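Local coordinates for endo-beta-1,2-glucanase (Talaromyces funiculosus, PDB 6IMV), which hydrolyses beta-1,2-glucans at internal linkages, as an endo-acting glycoside hydrolase of a family founded on this fungal enzyme, at residues A[15-19]-A[500-505]; A[256-261]-A[458-464]. All coordinates share one frame; numbering follows the deposited sequence.

How the contacts relate
The two contacts lie on opposite sides of the chain's centre, about 46 Å apart between their centres and about 32 Å at their nearest atoms. Contact 1 ties the N-terminal loop ahead of helix 23-28 to the last residues of the chain, beyond helix 461-475; both partners of contact 2 fall between these ends in sequence. Contact 2 brings the end of helix 252-261 against the turn and first residues of helix 461-475, which then leads on to the C-terminal loop that takes part in contact 1. One is covalent and ionic, the other aromatic and aliphatic. They share no residue; together they join parts of one large chain with more helix than strand, 481 and 197 residues apart in sequence.

Contact 1 of 2, residues A[15-19]-A[500-505]; sequences CRFAH and DFTTCN
Arg16 reaches across to Asp500 side-on, the two side chains crossing at about a right angle. Arg16 NE gives a nearly straight bond of 2.8 Å to Asp500 OD2, which lies close to the guanidinium plane but is met from above the carboxylate plane. Arg16 NH2 goes to Asp500 OD1 at 3.0 Å, on the syn side and tilted from the carboxylate. The two planes stand 56° apart, so the salt bridge is twisted, although each oxygen receives its own N-H. A bend at chi2 turns the arginine chain, and Arg16 CD passes 3.6 Å from Cys504 O. Beside this pair, Cys15 SG and Cys504 SG form a disulfide, 2.1 Å long with chi3 at -98°. Cys504 closes a type I turn that begins at Phe501, and Thr503 OG1 bonds to Thr68 O. The guanidinium has further acceptors in Ala405 O, Gly407 O and Gln411 OE1, while Lys409 N donates to Asp500 OD1. A disulfide and a buried ion pair thus join the two ends of the chain side by side, and the surrounding carbonyls and amide would fix the guanidinium and carboxylate in rotation and probably favour their charged forms.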
# COMPACT_ATOMS: atom_id res chain seq x y z
N CYS A 15 -5.57 -23.20 -9.30
CA CYS A 15 -4.81 -22.50 -8.29
C CYS A 15 -3.42 -22.12 -8.82
O CYS A 15 -2.94 -21.01 -8.57
CB CYS A 15 -4.65 -23.34 -7.04
SG CYS A 15 -3.93 -22.37 -5.70
N ARG A 16 -2.79 -23.03 -9.56
CA ARG A 16 -1.43 -22.88 -10.03
C ARG A 16 -1.43 -22.36 -11.47
O ARG A 16 -0.71 -22.86 -12.31
CB ARG A 16 -0.69 -24.22 -9.86
CG ARG A 16 0.82 -24.10 -9.75
CD ARG A 16 1.26 -23.41 -8.47
NE ARG A 16 2.72 -23.42 -8.29
CZ ARG A 16 3.52 -22.38 -8.43
NH1 ARG A 16 3.07 -21.23 -8.92
NH2 ARG A 16 4.79 -22.49 -8.06
N PHE A 17 -2.22 -21.31 -11.74
CA PHE A 17 -2.44 -20.81 -13.10
C PHE A 17 -1.20 -20.10 -13.66
O PHE A 17 -1.06 -20.00 -14.88
CB PHE A 17 -3.65 -19.87 -13.15
CG PHE A 17 -3.47 -18.57 -12.41
CD1 PHE A 17 -2.84 -17.49 -13.02
CD2 PHE A 17 -3.91 -18.43 -11.10
CE1 PHE A 17 -2.65 -16.31 -12.32
CE2 PHE A 17 -3.74 -17.23 -10.43
CZ PHE A 17 -3.10 -16.18 -11.03
N ALA A 18 -0.31 -19.61 -12.79
CA ALA A 18 0.81 -18.78 -13.25
C ALA A 18 1.64 -19.52 -14.31
O ALA A 18 2.02 -18.90 -15.31
CB ALA A 18 1.66 -18.33 -12.10
N HIS A 19 1.90 -20.82 -14.11
CA HIS A 19 2.74 -21.56 -15.07
C HIS A 19 1.90 -22.23 -16.18
O HIS A 19 2.48 -22.88 -17.05
CB HIS A 19 3.72 -22.52 -14.38
CG HIS A 19 3.12 -23.64 -13.59
ND1 HIS A 19 3.79 -24.19 -12.51
CD2 HIS A 19 1.96 -24.32 -13.71
CE1 HIS A 19 3.08 -25.18 -12.00
NE2 HIS A 19 1.94 -25.28 -12.72
N ASP A 500 5.88 -27.37 -4.19
CA ASP A 500 4.67 -26.57 -4.15
C ASP A 500 3.77 -27.06 -3.01
O ASP A 500 3.79 -28.25 -2.64
CB ASP A 500 3.91 -26.62 -5.48
CG ASP A 500 4.46 -25.70 -6.56
OD1 ASP A 500 5.33 -24.86 -6.25
OD2 ASP A 500 4.01 -25.83 -7.70
N PHE A 501 2.97 -26.13 -2.47
CA PHE A 501 1.94 -26.46 -1.49
C PHE A 501 1.02 -27.55 -2.05
O PHE A 501 0.68 -27.53 -3.23
CB PHE A 501 1.14 -25.21 -1.13
CG PHE A 501 1.95 -24.12 -0.47
CD1 PHE A 501 2.70 -24.37 0.66
CD2 PHE A 501 1.91 -22.82 -0.97
CE1 PHE A 501 3.43 -23.36 1.28
CE2 PHE A 501 2.63 -21.81 -0.35
CZ PHE A 501 3.39 -22.08 0.77
N THR A 502 0.60 -28.49 -1.20
CA THR A 502 -0.15 -29.66 -1.68
C THR A 502 -1.57 -29.27 -2.10
O THR A 502 -2.19 -30.02 -2.83
CB THR A 502 -0.15 -30.80 -0.65
OG1 THR A 502 -0.71 -30.32 0.57
CG2 THR A 502 1.24 -31.35 -0.41
N THR A 503 -2.08 -28.12 -1.64
CA THR A 503 -3.41 -27.64 -2.07
C THR A 503 -3.34 -26.75 -3.32
O THR A 503 -4.37 -26.35 -3.83
CB THR A 503 -4.13 -26.90 -0.92
OG1 THR A 503 -3.30 -25.81 -0.50
CG2 THR A 503 -4.42 -27.83 0.24
N CYS A 504 -2.13 -26.46 -3.83
CA CYS A 504 -1.95 -25.54 -4.97
C CYS A 504 -0.71 -25.94 -5.79
O CYS A 504 0.37 -25.37 -5.60
CB CYS A 504 -1.80 -24.10 -4.47
SG CYS A 504 -1.93 -22.83 -5.77
N ASN A 505 -0.88 -26.90 -6.71
CA ASN A 505 0.23 -27.47 -7.47
C ASN A 505 -0.23 -27.91 -8.87
O ASN A 505 -1.41 -27.78 -9.18
CB ASN A 505 0.89 -28.61 -6.70
CG ASN A 505 -0.04 -29.77 -6.43
OD1 ASN A 505 -1.08 -29.89 -7.07
ND2 ASN A 505 0.36 -30.65 -5.52

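Contact 2 of 2, residues A[256-261]-A[458-464]; sequences WWLQFF and ENIYNTF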
# COMPACT_ATOMS: atom_id res chain seq x y z
N TRP A 256 -0.50 16.37 2.95
CA TRP A 256 -1.66 16.93 2.25
C TRP A 256 -2.86 17.06 3.19
O TRP A 256 -3.65 18.01 3.06
CB TRP A 256 -2.04 16.09 1.03
CG TRP A 256 -1.08 16.20 -0.12
CD1 TRP A 256 -0.34 15.19 -0.66
CD2 TRP A 256 -0.80 17.37 -0.90
NE1 TRP A 256 0.39 15.65 -1.72
CE2 TRP A 256 0.12 16.98 -1.90
CE3 TRP A 256 -1.24 18.70 -0.87
CZ2 TRP A 256 0.62 17.88 -2.84
CZ3 TRP A 256 -0.74 19.59 -1.80
CH2 TRP A 256 0.17 19.18 -2.77
N TRP A 257 -3.03 16.08 4.09
CA TRP A 257 -4.11 16.10 5.05
C TRP A 257 -4.03 17.36 5.92
O TRP A 257 -5.03 18.08 6.08
CB TRP A 257 -4.15 14.83 5.90
CG TRP A 257 -5.49 14.61 6.51
CD1 TRP A 257 -5.86 14.81 7.80
CD2 TRP A 257 -6.69 14.22 5.81
NE1 TRP A 257 -7.20 14.54 7.97
CE2 TRP A 257 -7.73 14.17 6.76
CE3 TRP A 257 -6.96 13.89 4.48
CZ2 TRP A 257 -9.03 13.80 6.41
CZ3 TRP A 257 -8.25 13.52 4.13
CH2 TRP A 257 -9.26 13.48 5.09
N LEU A 258 -2.83 17.64 6.45
CA LEU A 258 -2.58 18.82 7.26
C LEU A 258 -2.83 20.09 6.43
O LEU A 258 -3.49 21.01 6.90
CB LEU A 258 -1.15 18.81 7.80
CG LEU A 258 -0.91 17.94 9.03
CD1 LEU A 258 0.57 17.84 9.34
CD2 LEU A 258 -1.67 18.50 10.23
N GLN A 259 -2.29 20.13 5.21
CA GLN A 259 -2.39 21.33 4.39
C GLN A 259 -3.86 21.68 4.11
O GLN A 259 -4.26 22.81 4.31
CB GLN A 259 -1.65 21.19 3.06
CG GLN A 259 -2.02 22.29 2.07
CD GLN A 259 -1.06 22.41 0.92
OE1 GLN A 259 -0.01 21.77 0.90
NE2 GLN A 259 -1.40 23.25 -0.04
N PHE A 260 -4.63 20.72 3.61
CA PHE A 260 -5.97 21.00 3.18
C PHE A 260 -6.94 21.16 4.35
O PHE A 260 -7.86 21.95 4.25
CB PHE A 260 -6.48 19.92 2.21
CG PHE A 260 -5.76 19.91 0.89
CD1 PHE A 260 -5.59 21.08 0.16
CD2 PHE A 260 -5.26 18.73 0.37
CE1 PHE A 260 -4.94 21.06 -1.06
CE2 PHE A 260 -4.59 18.71 -0.85
CZ PHE A 260 -4.44 19.88 -1.57
N PHE A 261 -6.75 20.40 5.44
CA PHE A 261 -7.81 20.23 6.45
C PHE A 261 -7.37 20.56 7.88
O PHE A 261 -8.21 20.56 8.78
CB PHE A 261 -8.32 18.79 6.41
CG PHE A 261 -8.87 18.39 5.06
CD1 PHE A 261 -9.90 19.12 4.49
CD2 PHE A 261 -8.36 17.29 4.39
CE1 PHE A 261 -10.41 18.75 3.25
CE2 PHE A 261 -8.87 16.93 3.15
CZ PHE A 261 -9.89 17.66 2.58
N GLU A 458 -14.52 19.84 -3.84
CA GLU A 458 -14.20 20.59 -2.62
C GLU A 458 -13.17 21.69 -2.92
O GLU A 458 -12.66 22.32 -2.01
CB GLU A 458 -13.73 19.63 -1.52
CG GLU A 458 -14.86 18.74 -1.04
CD GLU A 458 -14.53 17.58 -0.11
OE1 GLU A 458 -13.36 17.47 0.34
OE2 GLU A 458 -15.45 16.78 0.15
N ASN A 459 -12.88 21.89 -4.21
CA ASN A 459 -12.05 22.97 -4.70
C ASN A 459 -10.66 22.94 -4.04
O ASN A 459 -10.11 23.99 -3.71
CB ASN A 459 -12.73 24.33 -4.52
CG ASN A 459 -12.12 25.41 -5.41
OD1 ASN A 459 -11.58 25.13 -6.48
ND2 ASN A 459 -12.19 26.65 -4.96
N ILE A 460 -10.07 21.75 -3.89
CA ILE A 460 -8.67 21.65 -3.47
C ILE A 460 -7.80 21.01 -4.57
O ILE A 460 -6.58 20.97 -4.44
CB ILE A 460 -8.56 20.90 -2.12
CG1 ILE A 460 -9.16 19.50 -2.17
CG2 ILE A 460 -9.15 21.75 -0.99
CD1 ILE A 460 -8.86 18.67 -0.94
N TYR A 461 -8.42 20.53 -5.66
CA TYR A 461 -7.69 19.90 -6.76
C TYR A 461 -6.67 20.87 -7.38
O TYR A 461 -5.51 20.50 -7.61
CB TYR A 461 -8.66 19.38 -7.83
CG TYR A 461 -7.96 18.78 -9.02
CD1 TYR A 461 -7.54 17.45 -9.00
CD2 TYR A 461 -7.68 19.53 -10.15
CE1 TYR A 461 -6.88 16.89 -10.09
CE2 TYR A 461 -7.02 18.99 -11.23
CZ TYR A 461 -6.61 17.67 -11.20
OH TYR A 461 -5.95 17.12 -12.26
N ASN A 462 -7.09 22.11 -7.65
CA ASN A 462 -6.22 23.09 -8.32
C ASN A 462 -5.00 23.38 -7.44
O ASN A 462 -3.89 23.50 -7.98
CB ASN A 462 -6.96 24.38 -8.69
CG ASN A 462 -7.90 24.19 -9.86
OD1 ASN A 462 -7.83 23.18 -10.56
ND2 ASN A 462 -8.80 25.13 -10.07
N THR A 463 -5.20 23.47 -6.13
CA THR A 463 -4.11 23.73 -5.18
C THR A 463 -3.10 22.58 -5.22
O THR A 463 -1.88 22.82 -5.24
CB THR A 463 -4.63 23.93 -3.76
OG1 THR A 463 -5.47 25.08 -3.76
CG2 THR A 463 -3.52 24.12 -2.75
N PHE A 464 -3.61 21.34 -5.20
CA PHE A 464 -2.78 20.14 -5.29
C PHE A 464 -1.86 20.23 -6.52
O PHE A 464 -0.62 20.13 -6.41
CB PHE A 464 -3.66 18.89 -5.35
CG PHE A 464 -2.92 17.60 -5.58
CD1 PHE A 464 -2.33 16.92 -4.53
CD2 PHE A 464 -2.81 17.06 -6.86
CE1 PHE A 464 -1.66 15.73 -4.73
CE2 PHE A 464 -2.13 15.87 -7.07
CZ PHE A 464 -1.55 15.21 -6.00
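Phe260 and Ile460 centre an aromatic-aliphatic interface between helix 252-261 and the Schellman turn leading into helix 461-475. Ile460 CD1 sits over one face of the phenyl ring, a CH-pi approach 4.0 Å from the Phe260 centroid and 20° off the normal. Ile460 CB lies over the same ring, 3.7 Å from Phe260 CD1. Ile460 CG1, set between backbone N and carbonyl carbon (chi1 58°), carries CD1 over that ring, where Ile460 CD1 also meets Phe261 CZ at 3.8 Å. At the edge of the Phe260 ring come Thr463 CG2 and Phe464 CB, the latter 4.0 Å from Phe260 CZ. The aromatic pair is Trp256 and Phe464, neither stacked nor edge-to-face, with planes at 48° and centroids 4.8 Å apart; Phe464 CD1 lies above one indole face, 3.5 Å from Trp256 CZ2. Polar groups find partners beyond the interface: Trp256 NE1 bonds to Tyr314 OH, Gln259 OE1 takes Trp273 NE1, and Glu458 OE2 forms a salt bridge with Lys454, OE1 a hydrogen bond with Tyr174 OH. Asn459 is C-prime of the Schellman motif ending helix 448-457, whose Met455 touches Phe260, Ile460 and Phe464; helix 163-182 brings Trp171 against Trp256 and Phe260, and Tyr174 against Ile460.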